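Putative cell surface hydrolase (Lactobacillus plantarum, PDB 3LP5) is a putative cell-surface hydrolase of the alpha/beta-hydrolase clan that probably cleaves a substrate not yet identified. Local coordinates at residues G52-N57 against P61-G66; N76-A81 against T149-E154; T160-S165 against K192-D197; V224-Q229 against A245-N250. One frame throughout, in Å; residues are numbered along the deposited sequence.

Contact 1 of 4, residues G52-N57 against P61-G66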
# COMPACT_ATOMS: atom_id res chain seq x y z
N GLY A 52 -9.84 13.94 11.40
CA GLY A 52 -9.18 14.86 10.44
C GLY A 52 -10.16 15.31 9.38
O GLY A 52 -11.39 15.29 9.63
N SER A 53 -9.66 15.71 8.20
CA SER A 53 -10.56 16.14 7.11
C SER A 53 -9.85 16.46 5.83
O SER A 53 -8.67 16.62 5.82
CB SER A 53 -11.37 17.39 7.53
OG SER A 53 -10.44 18.44 7.74
N ILE A 54 -10.59 16.56 4.73
CA ILE A 54 -10.06 16.96 3.44
C ILE A 54 -10.40 18.43 3.26
O ILE A 54 -11.59 18.81 3.32
CB ILE A 54 -10.74 16.13 2.29
CG1 ILE A 54 -10.55 14.61 2.47
CG2 ILE A 54 -10.28 16.59 0.91
CD1 ILE A 54 -9.24 14.22 3.04
N ALA A 55 -9.37 19.27 3.04
CA ALA A 55 -9.57 20.67 2.66
C ALA A 55 -10.36 20.72 1.36
O ALA A 55 -10.12 19.88 0.48
CB ALA A 55 -8.20 21.36 2.49
N ALA A 56 -11.29 21.69 1.21
CA ALA A 56 -12.16 21.71 -0.00
C ALA A 56 -11.45 22.05 -1.32
O ALA A 56 -11.96 21.75 -2.40
CB ALA A 56 -13.36 22.61 0.18
N ASN A 57 -10.28 22.66 -1.23
CA ASN A 57 -9.47 22.89 -2.44
C ASN A 57 -8.24 21.97 -2.60
O ASN A 57 -7.42 22.20 -3.48
CB ASN A 57 -8.95 24.32 -2.44
CG ASN A 57 -8.17 24.63 -1.17
OD1 ASN A 57 -8.27 23.90 -0.18
ND2 ASN A 57 -7.42 25.72 -1.18
N PRO A 61 -5.47 14.84 -1.35
CA PRO A 61 -5.50 14.57 0.07
C PRO A 61 -4.98 13.16 0.37
O PRO A 61 -5.09 12.26 -0.48
CB PRO A 61 -6.99 14.69 0.43
CG PRO A 61 -7.70 14.38 -0.89
CD PRO A 61 -6.82 14.97 -1.93
N PHE A 62 -4.40 13.01 1.57
CA PHE A 62 -3.97 11.72 2.07
C PHE A 62 -5.14 11.18 2.86
O PHE A 62 -5.65 11.85 3.78
CB PHE A 62 -2.79 11.89 3.05
CG PHE A 62 -1.47 12.33 2.40
CD1 PHE A 62 -1.28 12.28 1.01
CD2 PHE A 62 -0.40 12.75 3.20
CE1 PHE A 62 -0.06 12.65 0.41
CE2 PHE A 62 0.82 13.16 2.61
CZ PHE A 62 0.99 13.11 1.23
N ILE A 63 -5.59 10.00 2.53
CA ILE A 63 -6.64 9.38 3.32
C ILE A 63 -6.10 8.05 3.92
O ILE A 63 -5.70 7.15 3.17
CB ILE A 63 -7.86 9.17 2.44
CG1 ILE A 63 -8.30 10.51 1.81
CG2 ILE A 63 -9.00 8.58 3.27
CD1 ILE A 63 -9.52 10.30 0.78
N VAL A 64 -6.02 7.94 5.27
CA VAL A 64 -5.56 6.70 5.89
C VAL A 64 -6.80 5.89 6.17
O VAL A 64 -7.77 6.43 6.73
CB VAL A 64 -4.84 6.96 7.24
CG1 VAL A 64 -4.41 5.61 7.98
CG2 VAL A 64 -3.61 7.83 6.99
N ILE A 65 -6.80 4.63 5.78
CA ILE A 65 -7.88 3.72 6.13
C ILE A 65 -7.30 2.55 6.89
O ILE A 65 -6.52 1.79 6.31
CB ILE A 65 -8.65 3.18 4.87
CG1 ILE A 65 -9.22 4.34 4.06
CG2 ILE A 65 -9.77 2.18 5.32
CD1 ILE A 65 -9.86 3.92 2.78
N GLY A 66 -7.63 2.43 8.19
CA GLY A 66 -7.23 1.24 8.94
C GLY A 66 -8.40 0.60 9.64
O GLY A 66 -9.58 0.97 9.43

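Contact 2 of 4, residues N76-A81 against T149-E154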
# COMPACT_ATOMS: atom_id res chain seq x y z
N ASN A 76 -8.14 -12.70 8.80
CA ASN A 76 -8.30 -11.32 9.03
C ASN A 76 -8.18 -10.47 7.76
O ASN A 76 -8.92 -9.49 7.58
CB ASN A 76 -7.37 -10.83 10.17
CG ASN A 76 -7.70 -11.49 11.45
OD1 ASN A 76 -6.85 -12.13 12.10
ND2 ASN A 76 -8.94 -11.42 11.81
N ILE A 77 -7.27 -10.86 6.88
CA ILE A 77 -7.03 -10.14 5.67
C ILE A 77 -8.28 -10.21 4.79
O ILE A 77 -8.65 -9.20 4.15
CB ILE A 77 -5.82 -10.76 4.86
CG1 ILE A 77 -4.49 -10.66 5.65
CG2 ILE A 77 -5.74 -10.18 3.40
CD1 ILE A 77 -4.12 -9.35 5.90
N ASP A 78 -8.96 -11.35 4.78
CA ASP A 78 -10.20 -11.46 3.95
C ASP A 78 -11.27 -10.48 4.45
O ASP A 78 -11.94 -9.87 3.65
CB ASP A 78 -10.76 -12.90 3.90
CG ASP A 78 -9.91 -13.84 3.01
OD1 ASP A 78 -9.09 -13.39 2.17
OD2 ASP A 78 -10.05 -15.05 3.14
N LYS A 79 -11.40 -10.31 5.78
CA LYS A 79 -12.32 -9.28 6.34
C LYS A 79 -11.86 -7.85 6.09
O LYS A 79 -12.69 -6.98 5.88
CB LYS A 79 -12.50 -9.45 7.87
CG LYS A 79 -13.08 -10.80 8.27
CD LYS A 79 -13.04 -11.00 9.77
CE LYS A 79 -13.30 -12.48 10.15
NZ LYS A 79 -13.81 -12.56 11.57
N GLN A 80 -10.56 -7.60 6.22
CA GLN A 80 -10.04 -6.24 6.00
C GLN A 80 -10.25 -5.77 4.57
O GLN A 80 -10.45 -4.58 4.33
CB GLN A 80 -8.56 -6.11 6.44
CG GLN A 80 -8.42 -6.36 7.99
CD GLN A 80 -7.08 -7.09 8.37
OE1 GLN A 80 -6.29 -7.45 7.50
NE2 GLN A 80 -6.82 -7.26 9.66
N ALA A 81 -10.24 -6.70 3.63
CA ALA A 81 -10.54 -6.33 2.23
C ALA A 81 -11.98 -5.93 2.04
O ALA A 81 -12.23 -5.00 1.32
CB ALA A 81 -10.14 -7.44 1.28
N THR A 149 1.18 -20.63 0.16
CA THR A 149 0.22 -20.49 1.24
C THR A 149 -1.19 -20.28 0.69
O THR A 149 -1.41 -19.92 -0.49
CB THR A 149 0.59 -19.34 2.21
OG1 THR A 149 0.62 -18.10 1.49
CG2 THR A 149 1.94 -19.60 2.88
N SER A 150 -2.15 -20.52 1.56
CA SER A 150 -3.55 -20.32 1.27
C SER A 150 -3.80 -18.85 0.87
O SER A 150 -4.54 -18.58 -0.09
CB SER A 150 -4.38 -20.69 2.51
OG SER A 150 -5.73 -20.78 2.11
N MET A 151 -3.18 -17.92 1.61
CA MET A 151 -3.20 -16.49 1.29
C MET A 151 -2.74 -16.25 -0.14
O MET A 151 -3.46 -15.65 -0.92
CB MET A 151 -2.35 -15.63 2.28
CG MET A 151 -2.35 -14.09 2.02
SD MET A 151 -3.88 -13.32 2.66
CE MET A 151 -5.03 -13.42 1.30
N PHE A 152 -1.55 -16.72 -0.49
CA PHE A 152 -1.07 -16.46 -1.83
C PHE A 152 -1.99 -17.14 -2.88
O PHE A 152 -2.22 -16.59 -3.94
CB PHE A 152 0.33 -17.05 -2.01
CG PHE A 152 0.84 -16.92 -3.43
CD1 PHE A 152 1.24 -15.68 -3.92
CD2 PHE A 152 0.84 -18.03 -4.28
CE1 PHE A 152 1.71 -15.54 -5.24
CE2 PHE A 152 1.28 -17.90 -5.59
CZ PHE A 152 1.72 -16.63 -6.07
N LYS A 153 -2.52 -18.31 -2.58
CA LYS A 153 -3.42 -19.04 -3.53
C LYS A 153 -4.61 -18.16 -3.88
O LYS A 153 -5.00 -18.10 -5.04
CB LYS A 153 -3.89 -20.37 -2.92
CG LYS A 153 -2.76 -21.46 -2.98
CD LYS A 153 -3.26 -22.83 -2.42
CE LYS A 153 -2.10 -23.78 -2.12
NZ LYS A 153 -2.61 -25.06 -1.49
N GLU A 154 -5.13 -17.42 -2.90
CA GLU A 154 -6.28 -16.59 -3.15
C GLU A 154 -5.85 -15.35 -3.94
O GLU A 154 -6.50 -15.03 -4.91
CB GLU A 154 -6.97 -16.18 -1.83
CG GLU A 154 -8.20 -15.26 -2.06
CD GLU A 154 -8.87 -14.71 -0.80
OE1 GLU A 154 -8.23 -14.56 0.29
OE2 GLU A 154 -10.04 -14.35 -0.90

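Contact 3 of 4, residues T160-S165 against K192-D197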
# COMPACT_ATOMS: atom_id res chain seq x y z
N THR A 160 -6.23 -11.99 -12.29
CA THR A 160 -6.77 -11.46 -13.54
C THR A 160 -7.84 -10.36 -13.33
O THR A 160 -8.15 -9.61 -14.25
CB THR A 160 -7.30 -12.52 -14.49
OG1 THR A 160 -8.39 -13.20 -13.88
CG2 THR A 160 -6.21 -13.51 -14.84
N GLY A 161 -8.38 -10.25 -12.11
CA GLY A 161 -9.25 -9.13 -11.83
C GLY A 161 -8.50 -7.79 -11.70
O GLY A 161 -9.15 -6.77 -11.67
N LEU A 162 -7.15 -7.79 -11.63
CA LEU A 162 -6.41 -6.52 -11.48
C LEU A 162 -6.67 -5.61 -12.68
O LEU A 162 -6.92 -6.10 -13.77
CB LEU A 162 -4.89 -6.73 -11.31
CG LEU A 162 -4.50 -7.35 -9.94
CD1 LEU A 162 -3.11 -8.02 -10.01
CD2 LEU A 162 -4.61 -6.33 -8.75
N PRO A 163 -6.67 -4.30 -12.46
CA PRO A 163 -6.79 -3.37 -13.60
C PRO A 163 -5.55 -3.36 -14.49
O PRO A 163 -4.45 -3.19 -13.99
CB PRO A 163 -6.99 -2.00 -12.95
CG PRO A 163 -6.68 -2.17 -11.56
CD PRO A 163 -6.87 -3.60 -11.18
N GLU A 164 -5.75 -3.51 -15.80
CA GLU A 164 -4.62 -3.60 -16.72
C GLU A 164 -3.84 -2.28 -16.86
O GLU A 164 -2.68 -2.30 -17.20
CB GLU A 164 -5.03 -4.15 -18.10
CG GLU A 164 -5.67 -5.57 -18.07
CD GLU A 164 -5.88 -6.19 -19.47
OE1 GLU A 164 -6.28 -5.46 -20.41
OE2 GLU A 164 -5.66 -7.42 -19.65
N SER A 165 -4.44 -1.12 -16.64
CA SER A 165 -3.66 0.09 -16.85
C SER A 165 -2.86 0.56 -15.58
O SER A 165 -2.14 1.56 -15.65
CB SER A 165 -4.56 1.22 -17.35
OG SER A 165 -5.38 1.57 -16.24
N LYS A 192 5.68 -10.69 -7.46
CA LYS A 192 5.88 -10.66 -8.90
C LYS A 192 5.00 -11.68 -9.65
O LYS A 192 4.61 -11.44 -10.79
CB LYS A 192 7.34 -10.88 -9.24
CG LYS A 192 7.72 -12.33 -9.07
CD LYS A 192 9.26 -12.66 -9.03
CE LYS A 192 10.10 -11.73 -9.84
NZ LYS A 192 11.44 -12.41 -10.19
N TYR A 193 4.65 -12.81 -9.01
CA TYR A 193 3.73 -13.78 -9.65
C TYR A 193 2.30 -13.28 -9.79
O TYR A 193 1.59 -13.70 -10.71
CB TYR A 193 3.72 -15.15 -8.89
CG TYR A 193 5.09 -15.69 -8.63
CD1 TYR A 193 5.99 -15.88 -9.67
CD2 TYR A 193 5.50 -15.95 -7.32
CE1 TYR A 193 7.27 -16.33 -9.43
CE2 TYR A 193 6.77 -16.44 -7.07
CZ TYR A 193 7.65 -16.62 -8.13
OH TYR A 193 8.93 -17.07 -7.90
N ILE A 194 1.90 -12.42 -8.90
CA ILE A 194 0.59 -11.78 -8.95
C ILE A 194 0.60 -10.69 -10.03
O ILE A 194 -0.28 -10.63 -10.89
CB ILE A 194 0.24 -11.22 -7.59
CG1 ILE A 194 -0.07 -12.39 -6.63
CG2 ILE A 194 -1.10 -10.41 -7.65
CD1 ILE A 194 0.31 -12.10 -5.18
N PHE A 195 1.61 -9.86 -10.04
CA PHE A 195 1.55 -8.61 -10.82
C PHE A 195 2.12 -8.68 -12.23
O PHE A 195 1.53 -8.06 -13.10
CB PHE A 195 2.20 -7.48 -10.04
CG PHE A 195 1.42 -7.10 -8.80
CD1 PHE A 195 0.15 -6.55 -8.92
CD2 PHE A 195 1.94 -7.31 -7.55
CE1 PHE A 195 -0.59 -6.20 -7.77
CE2 PHE A 195 1.21 -6.95 -6.40
CZ PHE A 195 -0.06 -6.39 -6.54
N GLN A 196 3.19 -9.45 -12.49
CA GLN A 196 3.89 -9.30 -13.76
C GLN A 196 2.93 -9.81 -14.85
O GLN A 196 2.27 -10.86 -14.72
CB GLN A 196 5.22 -10.12 -13.85
CG GLN A 196 6.33 -9.70 -12.89
CD GLN A 196 7.67 -10.54 -13.03
OE1 GLN A 196 7.73 -11.85 -12.92
NE2 GLN A 196 8.73 -9.78 -13.24
N ASP A 197 2.84 -9.05 -15.93
CA ASP A 197 1.86 -9.39 -17.00
C ASP A 197 0.37 -9.36 -16.63
O ASP A 197 -0.46 -9.76 -17.43
CB ASP A 197 2.25 -10.68 -17.72
CG ASP A 197 3.41 -10.45 -18.75
OD1 ASP A 197 4.23 -9.53 -18.56
OD2 ASP A 197 3.48 -11.15 -19.78

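Contact 4 of 4, residues V224-Q229 against A245-N250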
# COMPACT_ATOMS: atom_id res chain seq x y z
N VAL A 224 10.29 7.36 2.24
CA VAL A 224 9.55 8.65 1.95
C VAL A 224 10.08 9.23 0.64
O VAL A 224 9.30 9.71 -0.17
CB VAL A 224 9.73 9.66 3.12
CG1 VAL A 224 9.28 11.11 2.73
CG2 VAL A 224 8.90 9.16 4.31
N SER A 225 11.40 9.10 0.39
CA SER A 225 11.94 9.62 -0.84
C SER A 225 11.29 8.86 -2.05
O SER A 225 10.94 9.47 -3.04
CB SER A 225 13.45 9.46 -0.89
OG SER A 225 13.97 9.99 -2.11
N LEU A 226 11.08 7.56 -1.92
CA LEU A 226 10.56 6.74 -3.03
C LEU A 226 9.09 6.98 -3.24
O LEU A 226 8.58 6.90 -4.37
CB LEU A 226 10.82 5.25 -2.77
CG LEU A 226 12.32 4.87 -2.77
CD1 LEU A 226 12.44 3.47 -2.21
CD2 LEU A 226 12.97 4.94 -4.17
N ILE A 227 8.39 7.19 -2.13
CA ILE A 227 6.96 7.43 -2.22
C ILE A 227 6.80 8.73 -3.00
O ILE A 227 6.03 8.78 -4.00
CB ILE A 227 6.25 7.56 -0.85
CG1 ILE A 227 6.15 6.22 -0.13
CG2 ILE A 227 4.90 8.26 -0.99
CD1 ILE A 227 5.81 6.37 1.38
N ARG A 228 7.56 9.73 -2.61
CA ARG A 228 7.53 11.02 -3.37
C ARG A 228 7.88 10.89 -4.88
O ARG A 228 7.15 11.38 -5.74
CB ARG A 228 8.42 12.04 -2.71
CG ARG A 228 7.83 12.53 -1.40
CD ARG A 228 8.80 13.50 -0.71
NE ARG A 228 9.05 14.67 -1.56
CZ ARG A 228 10.14 15.41 -1.53
NH1 ARG A 228 11.12 15.14 -0.67
NH2 ARG A 228 10.24 16.47 -2.32
N GLN A 229 8.98 10.23 -5.21
CA GLN A 229 9.41 10.05 -6.57
C GLN A 229 8.47 9.17 -7.42
O GLN A 229 8.22 9.49 -8.57
CB GLN A 229 10.82 9.46 -6.60
CG GLN A 229 11.33 9.10 -8.00
CD GLN A 229 12.82 9.03 -8.06
OE1 GLN A 229 13.51 9.54 -7.16
NE2 GLN A 229 13.34 8.41 -9.09
N ALA A 245 16.58 5.59 -8.55
CA ALA A 245 16.58 4.78 -9.79
C ALA A 245 17.46 3.54 -9.66
O ALA A 245 17.11 2.46 -10.14
CB ALA A 245 17.04 5.63 -11.04
N GLN A 246 18.56 3.66 -8.93
CA GLN A 246 19.48 2.56 -8.81
C GLN A 246 19.06 1.56 -7.74
O GLN A 246 19.66 0.47 -7.68
CB GLN A 246 20.89 3.04 -8.50
CG GLN A 246 21.56 3.82 -9.63
CD GLN A 246 22.87 4.40 -9.12
OE1 GLN A 246 22.93 4.93 -8.00
NE2 GLN A 246 23.94 4.25 -9.91
N ARG A 247 18.04 1.91 -6.95
CA ARG A 247 17.38 0.96 -6.04
C ARG A 247 16.41 -0.03 -6.75
O ARG A 247 16.06 -1.09 -6.18
CB ARG A 247 16.60 1.70 -4.97
CG ARG A 247 17.46 2.58 -4.08
CD ARG A 247 16.58 3.29 -3.02
NE ARG A 247 17.24 4.52 -2.53
CZ ARG A 247 18.31 4.54 -1.74
NH1 ARG A 247 18.91 3.42 -1.32
NH2 ARG A 247 18.82 5.70 -1.37
N VAL A 248 15.96 0.31 -7.94
CA VAL A 248 15.11 -0.61 -8.75
C VAL A 248 15.89 -1.89 -9.13
O VAL A 248 17.06 -1.81 -9.58
CB VAL A 248 14.65 0.12 -10.00
CG1 VAL A 248 13.97 -0.82 -11.05
CG2 VAL A 248 13.77 1.29 -9.60
N GLN A 249 15.27 -3.05 -8.92
CA GLN A 249 15.92 -4.37 -9.07
C GLN A 249 15.60 -5.03 -10.42
O GLN A 249 16.20 -6.08 -10.77
CB GLN A 249 15.40 -5.34 -8.00
CG GLN A 249 15.79 -5.02 -6.58
CD GLN A 249 17.28 -5.01 -6.42
OE1 GLN A 249 17.90 -6.04 -6.13
NE2 GLN A 249 17.87 -3.86 -6.67
N ASN A 250 14.63 -4.47 -11.14
CA ASN A 250 14.26 -5.01 -12.45
C ASN A 250 14.09 -3.90 -13.48
O ASN A 250 13.58 -4.15 -14.59
CB ASN A 250 12.99 -5.90 -12.32
CG ASN A 250 11.74 -5.10 -11.97
OD1 ASN A 250 11.82 -4.06 -11.28
ND2 ASN A 250 10.60 -5.54 -12.50

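Contact 1 of 4, residues G52-N57 against P61-G66
Ile54 and Pro61 bring the two segments closest, their CA atoms 6.2 Å apart. Residues 52-57 run off the edge strand 48-52 as an irregular loop, while 61-66 enter strand 62-67 through a proline. The extended backbone at Ile54 turns its side chain toward the start of that strand. CG1 stands beside the backbone N (chi1 -58°), which leaves CG2 anti to it, and both branches meet Pro61: CG2 lies against the proline ring, 3.8 Å from Pro61 CG, and the longer arm brings CD1 up against Pro61 CB at 3.5 Å, tighter than ordinary carbon contact. The same methyl continues to Ile63, where Ile54 CD1 and Ile63 CG1 are 4.0 Å apart. Ile54 crosses both partners at about a right angle, and a branched isoleucine suits this place because it can touch the rigid ring and Ile63, two residues further along, together. Leu38 of strand 37-42 and Tyr95 lie against the same side chain, and Ser36 OG takes a hydrogen bond from Ala55 N. Cutting Ile54 back to alanine would probably deprive Pro61 CB and Ile63 CG1 of the methyl that joins them and let the loop shift. The chemistry across these segments is purely apolar, which implies that shape and burial, rather than directed bonds between them, fit the loop against the strand's entrance.

Contact 2 of 4, residues N76-A81 against T149-E154
Asp78, which meets Glu154 across the contact, gives its OD2 to a salt bridge with Lys74 NZ, and Glu154 OE1 reaches the same ammonium in a longer, weak ion pair. One lysine, a turn before Asp78 on helix 74-92, thus lies between acids from different helices and would probably ease their proximity, whatever their protonation. The acids come from opposite directions with their carboxylate planes 90° apart; their modelled separation is too short to be trusted. Beside the acids the contact is apolar. Met151 starts with CG anti to the backbone N (chi1 -179°) and then bends at chi2 and chi3, which swings the thioether across Ile77 at about a right angle: Met151 SD lies 3.7 Å from Ile77 CG2, and Met151 CE 3.9 Å from the same methyl. A long, flexible methionine suits helices whose axes stay 11.9 Å apart, because it can span much of that distance. Were Met151 shortened to alanine, the SD and CE that lie against Ile77 CG2 would be lost, and a gap beside it would probably open. At the start of the second helix Thr149 is the N-cap, its OG1 accepting from Phe152 N at 3.2 Å. The helices run roughly the same way, 35° apart; with helix 107-118, whose Leu114 touches both acids, they belong to the helices that flank the sheet of an alpha/beta-hydrolase, with Ile77 near the probable nucleophile elbow.

Contact 3 of 4, residues T160-S165 against K192-D197
Leu162 and Phe195 both set CG anti to their own carbonyl carbon, at chi1 -71° and -68°, and these torsions bring the leucine fork and the phenylalanine ring together although their CA atoms remain 8.3 Å apart. The two side chains cross at about a right angle. Leu162 CD1 does most of the touching, lying 3.7 Å from Phe195 CD1 and almost as near to CE1 of that ring; the other leucine methyl, CD2, is 4.1 Å from Phe195 CE1. A second neighbour comes from the preceding residue of the helix, for Ile194 CG2 is 3.9 Å from Leu162 CD1. That isoleucine methyl also sits over the centre of the Phe195 ring, 4.1 Å above its plane, which probably helps to hold the ring's orientation. In the alpha/beta-hydrolase fold the contact falls where the chain leaves helix 150-157 for strand 167-172; the short helix 191-195 lies in the connection from that strand to its parallel neighbour 201-206, a beta-alpha-beta crossover. Leucine suits the loop position because both its methyls can rest on the buried Phe195 ring, CD1 approaching it obliquely. Helix 107-118 lies against the cluster: Leu116 and Glu117 touch Leu162, and Thr113 touches Phe195. Gln196 is the first residue to leave helical geometry, and its N still bonds to Lys192 O at 3.0 Å.

Contact 4 of 4, residues V224-Q229 against A245-N250
Ala245, at the end of helix 238-245, comes up to Gln229 of helix 217-231, its N 4.3 Å from Gln229 NE2; this is proximity without a bond. The glutamine's polar end is occupied by others: OE1 accepts from Asn244 ND2, and NE2 makes a weak bond to Arg241 O. The methyl of Ala245 points away from helix 217-231, and it is the backbone that comes near the amide. The chain then folds through a type I beta turn from Ala245 to Val248, closed by Val248 N to Ala245 O at 3.3 Å. Within the turn Arg247 carries the main apolar touch. Its CB points toward the helix and the chain stays extended from CG to NE, which carries Arg247 CD to 4.1 Å from Leu226 CD2, while NE is bound to Asn244 OD1. Arginine suits this partly exposed edge because its methylenes can pack on a buried leucine while its polar end turns to an amide. Ile205 of strand 201-206 touches both side chains. Further on, Gln249 NE2 folds back to Arg247 O in a weak bond of 3.3 Å. Asn250 ends the chain with its amide bonded to the backbone of Phe202 and Glu204. Backbone bonds from Arg247 to Thr206 and from Gln249 to Glu204 lay the tail along strand 201-206, one of the two outermost, beside helix 217-231, consistent with the helix that follows the last strand in the alpha/beta-hydrolase fold.

How the contacts relate
Contacts 2 and 3 are the pair that touch: Phe152 CE1 meets Ile194 CD1 at 3.7 Å, so helix 150-157 continues the packing of contact 2 into the cluster of contact 3. Contact 1 leads toward contact 2 along the chain, strand 62-67 being followed by helix 74-92, yet their nearest atoms stay about 7 Å apart. Contacts 1 and 3 lie on opposite sides of the chain's centre, with centres 28 Å apart. Contact 4 comes within about 5 Å of contact 3, nearest atoms, near strand 201-206. Ile77 of contact 2 lies near, without touching, the probable nucleophile elbow. One sodium ion lies about 6 Å from the Phe62 side chain, another about 8 Å from that of Asp78.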